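Side-chain contacts in formimidoylglutamase (Bacillus subtilis, PDB 3M1R), which catalyses the manganese-dependent hydrolysis of N-formimidoyl-L-glutamate to L-glutamate and formamide, a step of histidine degradation: residues G62-A67 with V289-T294; V122-G127 with H307-A312; I150-H155 with K275-Q280; V244-L249 with D299-A304; G256-G261 with P293-R298. All blocks are in the same frame, centred on the assembly; numbering follows the deposited sequence.

The five contacts join loops, helices and the parallel sheet of an arginase-family domain to one another. Contacts 3 and 4 hold the metal site: strands 147-152 and 239-245 are neighbours, and the carboxylates of Asp153 and Asp245 share both calcium ions, which occupy the inferred manganese positions. Contact 1 lies beside contact 4, their centres about 8 Å apart, and Val291 CG2 packs on Met246 CG at 3.4 Å. Contact 5, also about 8 Å from contact 4 between centres, is joined to it by Thr301 OG1, 2.6 Å from Asp296 OD1. Contact 2 continues the core away from the metals, and Ile64 CG2 of contact 1 meets its Leu309 CD2 at 3.8 Å.

Contact 1 of 5, residues G62-A67 with V289-T294; sequences GTIRQA and VEVDPT
Thr63 lays both branches of its side chain against the ring of Pro293. Its OG1 comes to 3.4 Å from Pro293 CG, while the methyl CG2 stands 4.0 Å from Pro293 CB, and the two side chains cross at a slant. A chi1 of 63° puts OG1 between the backbone N and the carbonyl carbon and CG2 beside the backbone N, which turns both branches to the ring. The same hydroxyl is hydrogen-bonded to Ser302 OG, so a threonine suits the place by offering a methyl to the proline and a polar atom to helix 300-318. A valine here would probably leave Ser302 OG without this partner. One helical position on, Ile64 reaches with CD1 to Val291 CG2 at 4.3 Å, a looser apolar touch. In the same loop, Asp292 OD1 accepts from Thr294 N at 3.0 Å in an Asx turn and also from Thr294 OG1 at 2.7 Å, two bonds from one face of the carboxylate that hold the turn at 292-294. Helix 60-69 thus packs on the loop that leaves strand 283-289, with Ile64 also touching helix 300-318 and Leu126 of strand 121-127.

Contact 2 of 5, residues V122-G127 with H307-A312; sequences VPLILG and HVLLHA
Leu309 carries this contact, meeting Leu124 and Leu126 of the strand at once with its two methyls. CD2 presses on Leu126 CD1 at 3.6 Å, the closest approach between the segments, and the two side chains pass each other at an angle. CD1 lies 4.5 Å from Leu124 CG, a more relaxed touch. The CB of Leu126 does not point at the helix, but its CD1 reaches it: CG stands anti to the carbonyl carbon (chi1 -79°), and a chi2 of 24° swings the methyl across. Leu124, two residues earlier and so on the same side of the strand, points directly at the helix, while Ile125 between them turns to the opposite face and packs on Ile43 and Val45 of strand 39-45. Branched aliphatic residues suit all three places, since the interface is buried and no hydrogen bond crosses it. Nearby, Ile288 of strand 283-289 also touches Leu309, and Ala312 rests on Ile286, its small methyl fitting where the helix passes over the neighbouring strand. A helix laid by apolar residues over a parallel sheet is characteristic of the three-layer alpha/beta/alpha fold of the arginase family, here with helix 300-318 covering one face of the central strands.

Contact 3 of 5, residues I150-H155 with K275-Q280; sequences IQFDAH and KYIAQQ. With CA (calcium ion), chain B; CA (calcium ion), chain C.
Strand 147-152 and the end of helix 267-278 approach with the CA atoms of Ile150 and Ile277 8.9 Å apart, a separation bridged by side chains alone. The two isoleucines reach toward each other tip to tip, CD1 of Ile150 lying 3.7 Å from CD1 of Ile277. The latter methyl also meets Phe152 at the ring edge, near its plane, 3.9 Å from CZ. A chi1 of -70° sets Ile277 CG1 anti to the carbonyl carbon, and the extended chi2 carries CD1 out to both partners. Shortened to an alanine, this residue would probably leave the Phe152 ring edge and the Ile150 tip without their partner, opening a gap between sheet and helix. Beyond Phe152 the strand ends at the metals: Asp153 OD1 (2.4 Å) and His155 ND1 bind the calcium ion of chain B, and Asp153 OD2 at 2.7 Å that of chain C. Ile150 also touches Leu230 of helix 222-234 and Ile277 touches Ile226, so the contact lies where two helices cover strands 147-152 and 239-245.

Contact 4 of 5, residues V244-L249 with D299-A304; sequences VDMDVL and DMTSRA. With CA (calcium ion), chain B; CA (calcium ion), chain C.
This is a buried apolar contact between the turn after strand 239-245 and the first turn of helix 300-318, just behind the metal site. Met246, present as selenomethionine, supplies nearly all of it from one side. Its terminal methyl CE rests on Ala304 CB at 3.6 Å and lies 3.9 Å from Thr301 O. Bends at chi2 (-64°) and chi3 (-74°) fold the chain so that CE arrives at the helix, where the small alanine admits it. Thr301 adds its methyl more loosely, CG2 lying 4.4 Å from Met246 CE, while its OG1 bonds to Asp296 and Gly256. The neighbours of Met246 turn the other way: Asp245 OD2 bridges the two calcium ions, and Asp247 grips the calcium ion of chain B with both oxygens, at 2.4 Å for OD1 and 2.5 Å for OD2. The chemistry is therefore divided, a long unbranched apolar side chain joining the turn to the helix while the flanking acids face cations that probably offset their negative charge.

Contact 5 of 5, residues G256-G261 with P293-R298; sequences GCPAIG and PTLDFR
Gly256 and Asp296 form the tight part of this contact, with their CA atoms only 3.7 Å apart. The Asp296 carboxylate lies alongside the backbone of the buried glycine, CG 3.9 Å from Gly256 CA, and CB is almost as near. Glycine suits the place because a CB on it would point at the aspartate and clash with OD1. Asp296 OD1 comes to 3.3 Å from Gly256 N, but the angle is too poor for a hydrogen bond; Thr301 OG1 is bonded to both atoms and links them. With CG anti to the backbone N (chi1 -152°), OD1 can also take a weak bond from Phe297 N at 3.0 Å. The other part is more loosely packed. Leu295 CD2 rests 4.0 Å from Pro258 CA and 4.4 Å from Pro258 CG, an apolar touch, with a di(hydroxyethyl)ether, probably from the crystallisation liquor, about 4 Å from the leucine side chain. Arg298 of a neighbouring subunit packs on Leu295 and bonds to the carbonyl oxygens of Cys257 and Pro258. Close packing at a glycine, tied by one threonine hydroxyl, thus sets the two loops side by side, while the carbonyls beyond it bond to the other subunit.

Contact 1 of 5, residues G62-A67 with V289-T294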
# COMPACT_ATOMS: atom_id res chain seq x y z
N GLY D 62 -13.06 10.15 -13.67
CA GLY D 62 -11.87 10.96 -13.51
C GLY D 62 -10.58 10.24 -13.90
O GLY D 62 -9.74 10.80 -14.60
N THR D 63 -10.42 8.98 -13.47
CA THR D 63 -9.19 8.25 -13.72
C THR D 63 -9.11 7.72 -15.14
O THR D 63 -8.04 7.68 -15.71
CB THR D 63 -8.92 7.12 -12.71
OG1 THR D 63 -9.95 6.12 -12.79
CG2 THR D 63 -8.85 7.70 -11.30
N ILE D 64 -10.24 7.30 -15.70
CA ILE D 64 -10.24 6.91 -17.11
C ILE D 64 -9.93 8.12 -17.99
O ILE D 64 -9.23 8.00 -18.98
CB ILE D 64 -11.57 6.25 -17.55
CG1 ILE D 64 -11.81 4.95 -16.76
CG2 ILE D 64 -11.54 5.97 -19.08
CD1 ILE D 64 -13.24 4.37 -16.88
N ARG D 65 -10.44 9.29 -17.64
CA ARG D 65 -10.14 10.49 -18.45
C ARG D 65 -8.66 10.77 -18.39
O ARG D 65 -8.04 11.10 -19.39
CB ARG D 65 -10.89 11.73 -17.95
CG ARG D 65 -12.39 11.84 -18.34
CD ARG D 65 -12.97 13.17 -17.82
NE ARG D 65 -14.31 13.46 -18.32
CZ ARG D 65 -15.43 13.21 -17.65
NH1 ARG D 65 -15.39 12.66 -16.44
NH2 ARG D 65 -16.60 13.51 -18.20
N GLN D 66 -8.07 10.61 -17.21
CA GLN D 66 -6.68 10.92 -17.03
C GLN D 66 -5.83 9.97 -17.86
O GLN D 66 -4.87 10.40 -18.51
CB GLN D 66 -6.32 10.86 -15.55
CG GLN D 66 -5.30 11.89 -15.11
CD GLN D 66 -4.82 11.67 -13.68
OE1 GLN D 66 -5.42 10.89 -12.93
NE2 GLN D 66 -3.75 12.35 -13.30
N ALA D 67 -6.17 8.68 -17.84
CA ALA D 67 -5.43 7.68 -18.62
C ALA D 67 -5.58 7.97 -20.11
O ALA D 67 -4.63 7.87 -20.88
CB ALA D 67 -5.91 6.27 -18.32
N VAL D 289 -18.24 0.18 -17.62
CA VAL D 289 -18.62 0.14 -16.22
C VAL D 289 -17.72 -0.76 -15.40
O VAL D 289 -16.93 -1.55 -15.94
CB VAL D 289 -20.10 -0.32 -16.04
CG1 VAL D 289 -21.05 0.70 -16.62
CG2 VAL D 289 -20.32 -1.70 -16.67
N GLU D 290 -17.83 -0.59 -14.09
CA GLU D 290 -17.25 -1.46 -13.09
C GLU D 290 -15.74 -1.32 -12.91
O GLU D 290 -15.09 -2.19 -12.34
CB GLU D 290 -17.70 -2.92 -13.30
CG GLU D 290 -19.21 -3.11 -13.04
CD GLU D 290 -19.62 -2.93 -11.55
OE1 GLU D 290 -20.59 -2.18 -11.26
OE2 GLU D 290 -19.01 -3.54 -10.65
N VAL D 291 -15.19 -0.21 -13.36
CA VAL D 291 -13.82 0.13 -12.97
C VAL D 291 -13.80 0.77 -11.58
O VAL D 291 -14.52 1.73 -11.32
CB VAL D 291 -13.18 1.07 -13.99
CG1 VAL D 291 -11.80 1.53 -13.53
CG2 VAL D 291 -13.11 0.38 -15.34
N ASP D 292 -12.97 0.24 -10.68
CA ASP D 292 -12.87 0.83 -9.35
C ASP D 292 -11.42 1.22 -9.03
O ASP D 292 -10.60 0.41 -8.61
CB ASP D 292 -13.46 -0.12 -8.29
CG ASP D 292 -13.55 0.53 -6.89
OD1 ASP D 292 -12.93 1.59 -6.66
OD2 ASP D 292 -14.26 -0.04 -6.02
N PRO D 293 -11.09 2.49 -9.24
CA PRO D 293 -9.74 2.99 -9.00
C PRO D 293 -9.23 2.71 -7.59
O PRO D 293 -8.02 2.56 -7.44
CB PRO D 293 -9.90 4.50 -9.19
CG PRO D 293 -11.14 4.67 -9.98
CD PRO D 293 -12.03 3.56 -9.63
N THR D 294 -10.10 2.68 -6.57
CA THR D 294 -9.63 2.46 -5.18
C THR D 294 -9.23 1.01 -4.96
O THR D 294 -8.60 0.67 -3.97
CB THR D 294 -10.71 2.82 -4.12
OG1 THR D 294 -11.83 1.90 -4.23
CG2 THR D 294 -11.21 4.21 -4.33

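Contact 2 of 5, residues V122-G127 with H307-A312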
# COMPACT_ATOMS: atom_id res chain seq x y z
N VAL D 122 -22.64 10.28 -30.63
CA VAL D 122 -22.42 8.89 -30.29
C VAL D 122 -21.73 8.86 -28.94
O VAL D 122 -20.55 9.17 -28.85
CB VAL D 122 -21.52 8.20 -31.32
CG1 VAL D 122 -21.26 6.75 -30.91
CG2 VAL D 122 -22.14 8.29 -32.70
N PRO D 123 -22.47 8.53 -27.88
CA PRO D 123 -21.95 8.58 -26.52
C PRO D 123 -20.75 7.65 -26.24
O PRO D 123 -20.76 6.49 -26.61
CB PRO D 123 -23.15 8.16 -25.66
CG PRO D 123 -24.34 8.58 -26.47
CD PRO D 123 -23.94 8.32 -27.90
N LEU D 124 -19.73 8.21 -25.59
CA LEU D 124 -18.67 7.44 -24.97
C LEU D 124 -18.90 7.62 -23.49
O LEU D 124 -18.47 8.62 -22.91
CB LEU D 124 -17.28 7.94 -25.37
CG LEU D 124 -16.72 7.40 -26.71
CD1 LEU D 124 -17.74 7.52 -27.81
CD2 LEU D 124 -15.44 8.11 -27.10
N ILE D 125 -19.60 6.68 -22.88
CA ILE D 125 -20.01 6.80 -21.49
C ILE D 125 -19.01 6.19 -20.51
O ILE D 125 -18.67 5.00 -20.58
CB ILE D 125 -21.40 6.17 -21.24
CG1 ILE D 125 -22.36 6.56 -22.36
CG2 ILE D 125 -21.93 6.57 -19.87
CD1 ILE D 125 -23.69 5.79 -22.35
N LEU D 126 -18.54 7.01 -19.59
CA LEU D 126 -17.67 6.53 -18.50
C LEU D 126 -18.44 6.32 -17.20
O LEU D 126 -18.82 7.28 -16.53
CB LEU D 126 -16.52 7.53 -18.28
CG LEU D 126 -15.30 7.53 -19.24
CD1 LEU D 126 -15.63 6.96 -20.60
CD2 LEU D 126 -14.66 8.92 -19.37
N GLY D 127 -18.66 5.06 -16.83
CA GLY D 127 -19.22 4.76 -15.52
C GLY D 127 -18.17 4.99 -14.44
O GLY D 127 -17.00 5.24 -14.75
N HIS D 307 -7.91 2.35 -23.21
CA HIS D 307 -7.59 1.69 -24.46
C HIS D 307 -8.83 1.12 -25.16
O HIS D 307 -8.89 1.07 -26.38
CB HIS D 307 -6.51 0.63 -24.28
CG HIS D 307 -5.12 1.19 -24.36
ND1 HIS D 307 -4.60 2.03 -23.40
CD2 HIS D 307 -4.14 1.03 -25.28
CE1 HIS D 307 -3.37 2.37 -23.73
NE2 HIS D 307 -3.07 1.77 -24.87
N VAL D 308 -9.83 0.71 -24.38
CA VAL D 308 -11.11 0.34 -24.97
C VAL D 308 -11.70 1.54 -25.72
O VAL D 308 -12.30 1.39 -26.77
CB VAL D 308 -12.12 -0.13 -23.90
CG1 VAL D 308 -13.47 -0.33 -24.52
CG2 VAL D 308 -11.63 -1.40 -23.20
N LEU D 309 -11.54 2.73 -25.15
CA LEU D 309 -12.02 3.96 -25.78
C LEU D 309 -11.26 4.23 -27.09
O LEU D 309 -11.86 4.48 -28.13
CB LEU D 309 -11.86 5.14 -24.82
CG LEU D 309 -13.13 5.61 -24.10
CD1 LEU D 309 -14.25 4.59 -24.23
CD2 LEU D 309 -12.86 5.98 -22.64
N LEU D 310 -9.93 4.17 -27.01
CA LEU D 310 -9.09 4.33 -28.19
C LEU D 310 -9.45 3.36 -29.30
O LEU D 310 -9.54 3.77 -30.44
CB LEU D 310 -7.61 4.22 -27.82
CG LEU D 310 -7.13 5.39 -26.95
CD1 LEU D 310 -5.75 5.14 -26.38
CD2 LEU D 310 -7.14 6.68 -27.76
N HIS D 311 -9.69 2.09 -28.97
CA HIS D 311 -9.97 1.08 -29.99
C HIS D 311 -11.39 1.19 -30.55
O HIS D 311 -11.63 0.89 -31.70
CB HIS D 311 -9.68 -0.34 -29.49
CG HIS D 311 -8.21 -0.66 -29.44
ND1 HIS D 311 -7.59 -1.46 -30.38
CD2 HIS D 311 -7.24 -0.29 -28.56
CE1 HIS D 311 -6.31 -1.56 -30.09
NE2 HIS D 311 -6.07 -0.87 -28.99
N ALA D 312 -12.32 1.66 -29.74
CA ALA D 312 -13.64 1.96 -30.25
C ALA D 312 -13.57 3.13 -31.22
O ALA D 312 -14.17 3.10 -32.29
CB ALA D 312 -14.62 2.25 -29.11

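Contact 3 of 5, residues I150-H155 with K275-Q280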
# COMPACT_ATOMS: atom_id res chain seq x y z
N ILE D 150 -24.75 -5.33 -27.04
CA ILE D 150 -23.65 -6.26 -26.84
C ILE D 150 -23.06 -5.99 -25.46
O ILE D 150 -22.44 -4.95 -25.22
CB ILE D 150 -22.60 -6.12 -27.93
CG1 ILE D 150 -23.21 -6.54 -29.28
CG2 ILE D 150 -21.37 -6.96 -27.62
CD1 ILE D 150 -22.37 -6.16 -30.46
N GLN D 151 -23.30 -6.93 -24.55
CA GLN D 151 -22.91 -6.82 -23.14
C GLN D 151 -21.69 -7.70 -22.88
O GLN D 151 -21.79 -8.93 -22.91
CB GLN D 151 -24.10 -7.25 -22.26
CG GLN D 151 -23.82 -7.39 -20.75
CD GLN D 151 -24.98 -8.04 -19.99
OE1 GLN D 151 -26.02 -8.39 -20.57
NE2 GLN D 151 -24.81 -8.21 -18.68
N PHE D 152 -20.53 -7.08 -22.67
CA PHE D 152 -19.34 -7.82 -22.23
C PHE D 152 -19.43 -7.97 -20.71
O PHE D 152 -19.45 -6.97 -19.98
CB PHE D 152 -18.06 -7.10 -22.63
CG PHE D 152 -17.75 -7.17 -24.10
CD1 PHE D 152 -17.03 -8.24 -24.61
CD2 PHE D 152 -18.17 -6.19 -24.96
CE1 PHE D 152 -16.74 -8.30 -25.96
CE2 PHE D 152 -17.90 -6.25 -26.32
CZ PHE D 152 -17.18 -7.30 -26.81
N ASP D 153 -19.49 -9.21 -20.24
CA ASP D 153 -19.76 -9.45 -18.83
C ASP D 153 -19.48 -10.88 -18.40
O ASP D 153 -19.77 -11.83 -19.13
CB ASP D 153 -21.23 -9.10 -18.52
CG ASP D 153 -21.39 -8.51 -17.15
OD1 ASP D 153 -20.76 -9.06 -16.24
OD2 ASP D 153 -22.12 -7.50 -16.97
N ALA D 154 -18.92 -11.02 -17.19
CA ALA D 154 -18.86 -12.33 -16.55
C ALA D 154 -20.24 -12.72 -16.02
O ALA D 154 -20.47 -13.90 -15.78
CB ALA D 154 -17.84 -12.32 -15.36
N HIS D 155 -21.13 -11.74 -15.82
CA HIS D 155 -22.41 -11.99 -15.15
C HIS D 155 -23.61 -11.59 -15.99
O HIS D 155 -23.53 -10.65 -16.77
CB HIS D 155 -22.51 -11.19 -13.84
CG HIS D 155 -21.24 -11.18 -13.05
ND1 HIS D 155 -20.20 -10.31 -13.33
CD2 HIS D 155 -20.84 -11.93 -12.01
CE1 HIS D 155 -19.23 -10.51 -12.47
NE2 HIS D 155 -19.57 -11.49 -11.66
N LYS D 275 -12.96 -3.02 -31.29
CA LYS D 275 -12.65 -2.37 -32.56
C LYS D 275 -13.50 -2.95 -33.71
O LYS D 275 -14.06 -2.22 -34.51
CB LYS D 275 -11.15 -2.41 -32.91
CG LYS D 275 -10.89 -2.00 -34.38
CD LYS D 275 -9.41 -1.93 -34.77
CE LYS D 275 -8.58 -3.13 -34.27
NZ LYS D 275 -7.99 -2.94 -32.89
N TYR D 276 -13.60 -4.28 -33.76
CA TYR D 276 -14.49 -4.94 -34.70
C TYR D 276 -15.92 -4.41 -34.65
O TYR D 276 -16.44 -3.91 -35.65
CB TYR D 276 -14.48 -6.45 -34.48
CG TYR D 276 -15.29 -7.20 -35.51
CD1 TYR D 276 -14.87 -7.28 -36.83
CD2 TYR D 276 -16.48 -7.83 -35.17
CE1 TYR D 276 -15.62 -7.96 -37.79
CE2 TYR D 276 -17.23 -8.50 -36.12
CZ TYR D 276 -16.79 -8.56 -37.42
OH TYR D 276 -17.54 -9.24 -38.36
N ILE D 277 -16.58 -4.53 -33.50
CA ILE D 277 -17.96 -4.08 -33.36
C ILE D 277 -18.13 -2.60 -33.72
O ILE D 277 -19.10 -2.20 -34.36
CB ILE D 277 -18.49 -4.32 -31.94
CG1 ILE D 277 -18.66 -5.81 -31.68
CG2 ILE D 277 -19.80 -3.57 -31.73
CD1 ILE D 277 -18.70 -6.19 -30.21
N ALA D 278 -17.16 -1.79 -33.31
CA ALA D 278 -17.22 -0.35 -33.52
C ALA D 278 -17.27 0.05 -35.00
O ALA D 278 -17.69 1.16 -35.33
CB ALA D 278 -16.04 0.32 -32.83
N GLN D 279 -16.85 -0.85 -35.88
CA GLN D 279 -16.85 -0.60 -37.33
C GLN D 279 -18.20 -0.88 -37.97
O GLN D 279 -18.45 -0.48 -39.11
CB GLN D 279 -15.81 -1.47 -38.03
CG GLN D 279 -14.39 -1.12 -37.69
CD GLN D 279 -13.41 -2.02 -38.40
OE1 GLN D 279 -13.26 -3.18 -38.05
NE2 GLN D 279 -12.75 -1.48 -39.42
N GLN D 280 -19.04 -1.60 -37.25
CA GLN D 280 -20.31 -2.06 -37.78
C GLN D 280 -21.28 -0.88 -37.92
O GLN D 280 -21.04 0.18 -37.35
CB GLN D 280 -20.87 -3.17 -36.87
CG GLN D 280 -20.98 -4.53 -37.56
CD GLN D 280 -19.64 -5.11 -38.00
OE1 GLN D 280 -19.59 -6.03 -38.81
NE2 GLN D 280 -18.56 -4.57 -37.46
CA CA B . -19.98 -8.13 -14.21
CA CA C . -22.22 -7.08 -14.34

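Contact 4 of 5, residues V244-L249 with D299-A304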
# COMPACT_ATOMS: atom_id res chain seq x y z
N VAL D 244 -19.53 -2.34 -22.04
CA VAL D 244 -18.37 -3.06 -21.54
C VAL D 244 -18.29 -3.01 -20.02
O VAL D 244 -18.05 -1.96 -19.43
CB VAL D 244 -17.06 -2.50 -22.10
CG1 VAL D 244 -15.90 -3.33 -21.54
CG2 VAL D 244 -17.09 -2.56 -23.61
N ASP D 245 -18.52 -4.16 -19.40
CA ASP D 245 -18.33 -4.32 -17.97
C ASP D 245 -16.94 -4.89 -17.82
O ASP D 245 -16.65 -5.99 -18.27
CB ASP D 245 -19.38 -5.26 -17.41
CG ASP D 245 -19.22 -5.51 -15.91
OD1 ASP D 245 -18.12 -5.40 -15.34
OD2 ASP D 245 -20.25 -5.81 -15.29
N MSE D 246 -16.05 -4.12 -17.22
CA MSE D 246 -14.64 -4.46 -17.23
C MSE D 246 -14.35 -5.75 -16.48
O MSE D 246 -13.29 -6.35 -16.66
CB MSE D 246 -13.78 -3.30 -16.69
CG MSE D 246 -13.76 -2.07 -17.63
SE MSE D 246 -12.93 -2.38 -19.40
CE MSE D 246 -11.07 -2.45 -18.79
N ASP D 247 -15.29 -6.21 -15.65
CA ASP D 247 -15.02 -7.43 -14.90
C ASP D 247 -15.15 -8.69 -15.76
O ASP D 247 -14.87 -9.79 -15.29
CB ASP D 247 -15.82 -7.52 -13.59
CG ASP D 247 -17.30 -7.71 -13.81
OD1 ASP D 247 -17.70 -8.26 -14.88
OD2 ASP D 247 -18.06 -7.31 -12.90
N VAL D 248 -15.50 -8.51 -17.03
CA VAL D 248 -15.38 -9.59 -18.01
C VAL D 248 -13.90 -10.00 -18.16
O VAL D 248 -13.58 -11.12 -18.54
CB VAL D 248 -15.93 -9.15 -19.39
CG1 VAL D 248 -14.92 -8.25 -20.13
CG2 VAL D 248 -16.29 -10.36 -20.23
N LEU D 249 -13.00 -9.07 -17.84
CA LEU D 249 -11.58 -9.33 -17.95
C LEU D 249 -11.11 -10.15 -16.78
O LEU D 249 -11.66 -10.05 -15.69
CB LEU D 249 -10.77 -8.02 -17.99
CG LEU D 249 -10.95 -7.16 -19.23
CD1 LEU D 249 -10.47 -5.73 -18.96
CD2 LEU D 249 -10.23 -7.77 -20.46
N ASP D 299 -3.01 2.45 -11.92
CA ASP D 299 -4.29 2.70 -12.60
C ASP D 299 -4.46 1.78 -13.82
O ASP D 299 -5.06 2.17 -14.81
CB ASP D 299 -4.44 4.17 -13.02
CG ASP D 299 -3.38 4.61 -14.05
OD1 ASP D 299 -2.34 3.93 -14.18
OD2 ASP D 299 -3.59 5.65 -14.72
N MSE D 300 -3.94 0.57 -13.70
CA MSE D 300 -3.95 -0.43 -14.77
C MSE D 300 -5.29 -0.60 -15.40
O MSE D 300 -5.38 -0.77 -16.61
CB MSE D 300 -3.57 -1.79 -14.23
CG MSE D 300 -2.07 -2.05 -14.12
SE MSE D 300 -1.76 -3.81 -13.29
CE MSE D 300 -2.72 -4.92 -14.58
N THR D 301 -6.33 -0.63 -14.58
CA THR D 301 -7.66 -0.94 -15.06
C THR D 301 -8.28 0.28 -15.72
O THR D 301 -9.04 0.15 -16.67
CB THR D 301 -8.57 -1.54 -13.95
OG1 THR D 301 -7.87 -2.60 -13.28
CG2 THR D 301 -9.84 -2.10 -14.58
N SER D 302 -7.93 1.47 -15.25
CA SER D 302 -8.36 2.69 -15.92
C SER D 302 -7.60 2.83 -17.26
O SER D 302 -8.17 3.31 -18.23
CB SER D 302 -8.17 3.92 -15.02
OG SER D 302 -9.03 3.85 -13.88
N ARG D 303 -6.34 2.39 -17.32
CA ARG D 303 -5.60 2.43 -18.60
C ARG D 303 -6.23 1.46 -19.60
O ARG D 303 -6.42 1.81 -20.77
CB ARG D 303 -4.10 2.13 -18.44
CG ARG D 303 -3.28 3.22 -17.75
CD ARG D 303 -1.87 2.77 -17.37
NE ARG D 303 -1.16 3.83 -16.65
CZ ARG D 303 -0.11 4.49 -17.14
NH1 ARG D 303 0.46 5.45 -16.43
NH2 ARG D 303 0.38 4.19 -18.33
N ALA D 304 -6.54 0.25 -19.14
CA ALA D 304 -7.23 -0.76 -19.95
C ALA D 304 -8.53 -0.19 -20.50
O ALA D 304 -8.86 -0.38 -21.68
CB ALA D 304 -7.51 -1.99 -19.13
CA CA B . -19.98 -8.13 -14.21
CA CA C . -22.22 -7.08 -14.34

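Contact 5 of 5, residues G256-G261 with P293-R298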
# COMPACT_ATOMS: atom_id res chain seq x y z
N GLY D 256 -8.63 -4.00 -10.78
CA GLY D 256 -9.42 -2.94 -10.18
C GLY D 256 -10.92 -3.04 -10.36
O GLY D 256 -11.60 -2.02 -10.25
N CYS D 257 -11.46 -4.22 -10.67
CA CYS D 257 -12.91 -4.39 -10.72
C CYS D 257 -13.41 -4.96 -9.39
O CYS D 257 -12.76 -5.84 -8.82
CB CYS D 257 -13.34 -5.32 -11.85
SG CYS D 257 -12.83 -4.76 -13.51
N PRO D 258 -14.57 -4.50 -8.91
CA PRO D 258 -15.04 -5.09 -7.66
C PRO D 258 -15.08 -6.62 -7.71
O PRO D 258 -14.44 -7.26 -6.89
CB PRO D 258 -16.44 -4.47 -7.48
CG PRO D 258 -16.30 -3.10 -8.19
CD PRO D 258 -15.48 -3.45 -9.40
N ALA D 259 -15.79 -7.20 -8.68
CA ALA D 259 -15.89 -8.66 -8.73
C ALA D 259 -14.78 -9.28 -9.58
O ALA D 259 -14.97 -9.53 -10.75
CB ALA D 259 -17.27 -9.09 -9.23
N ILE D 260 -13.62 -9.53 -8.97
CA ILE D 260 -12.50 -10.17 -9.67
C ILE D 260 -12.52 -11.68 -9.46
O ILE D 260 -13.03 -12.18 -8.46
CB ILE D 260 -11.12 -9.65 -9.18
CG1 ILE D 260 -11.01 -9.77 -7.66
CG2 ILE D 260 -10.85 -8.22 -9.63
CD1 ILE D 260 -9.66 -9.37 -7.13
N GLY D 261 -11.92 -12.39 -10.41
CA GLY D 261 -11.71 -13.82 -10.34
C GLY D 261 -10.95 -14.25 -11.58
O GLY D 261 -10.82 -13.49 -12.54
N PRO D 293 -11.09 2.49 -9.24
CA PRO D 293 -9.74 2.99 -9.00
C PRO D 293 -9.23 2.71 -7.59
O PRO D 293 -8.02 2.56 -7.44
CB PRO D 293 -9.90 4.50 -9.19
CG PRO D 293 -11.14 4.67 -9.98
CD PRO D 293 -12.03 3.56 -9.63
N THR D 294 -10.10 2.68 -6.57
CA THR D 294 -9.63 2.46 -5.18
C THR D 294 -9.23 1.01 -4.96
O THR D 294 -8.60 0.67 -3.97
CB THR D 294 -10.71 2.82 -4.12
OG1 THR D 294 -11.83 1.90 -4.23
CG2 THR D 294 -11.21 4.21 -4.33
N LEU D 295 -9.59 0.14 -5.90
CA LEU D 295 -9.24 -1.26 -5.77
C LEU D 295 -8.08 -1.61 -6.73
O LEU D 295 -7.60 -2.75 -6.74
CB LEU D 295 -10.45 -2.12 -6.12
CG LEU D 295 -11.39 -2.73 -5.08
CD1 LEU D 295 -11.14 -2.22 -3.65
CD2 LEU D 295 -12.81 -2.52 -5.52
N ASP D 296 -7.63 -0.63 -7.53
CA ASP D 296 -6.74 -0.93 -8.67
C ASP D 296 -5.27 -1.01 -8.27
O ASP D 296 -4.85 -0.45 -7.26
CB ASP D 296 -6.91 0.12 -9.78
CG ASP D 296 -6.60 -0.43 -11.19
OD1 ASP D 296 -6.36 -1.65 -11.35
OD2 ASP D 296 -6.65 0.39 -12.16
N PHE D 297 -4.46 -1.70 -9.07
CA PHE D 297 -3.03 -1.53 -8.93
C PHE D 297 -2.56 -0.43 -9.86
O PHE D 297 -2.74 -0.52 -11.07
CB PHE D 297 -2.25 -2.81 -9.22
CG PHE D 297 -0.78 -2.64 -9.02
CD1 PHE D 297 0.05 -2.33 -10.09
CD2 PHE D 297 -0.24 -2.70 -7.75
CE1 PHE D 297 1.41 -2.13 -9.90
CE2 PHE D 297 1.13 -2.50 -7.54
CZ PHE D 297 1.95 -2.22 -8.63
N ARG D 298 -1.91 0.58 -9.29
CA ARG D 298 -1.66 1.83 -9.98
C ARG D 298 -2.99 2.22 -10.61
O ARG D 298 -4.00 2.27 -9.90
CB ARG D 298 -0.52 1.69 -10.99
CG ARG D 298 0.85 1.41 -10.31
CD ARG D 298 1.94 1.10 -11.33
NE ARG D 298 2.21 2.25 -12.20
CZ ARG D 298 3.09 2.24 -13.20
NH1 ARG D 298 3.76 1.13 -13.47
NH2 ARG D 298 3.30 3.33 -13.93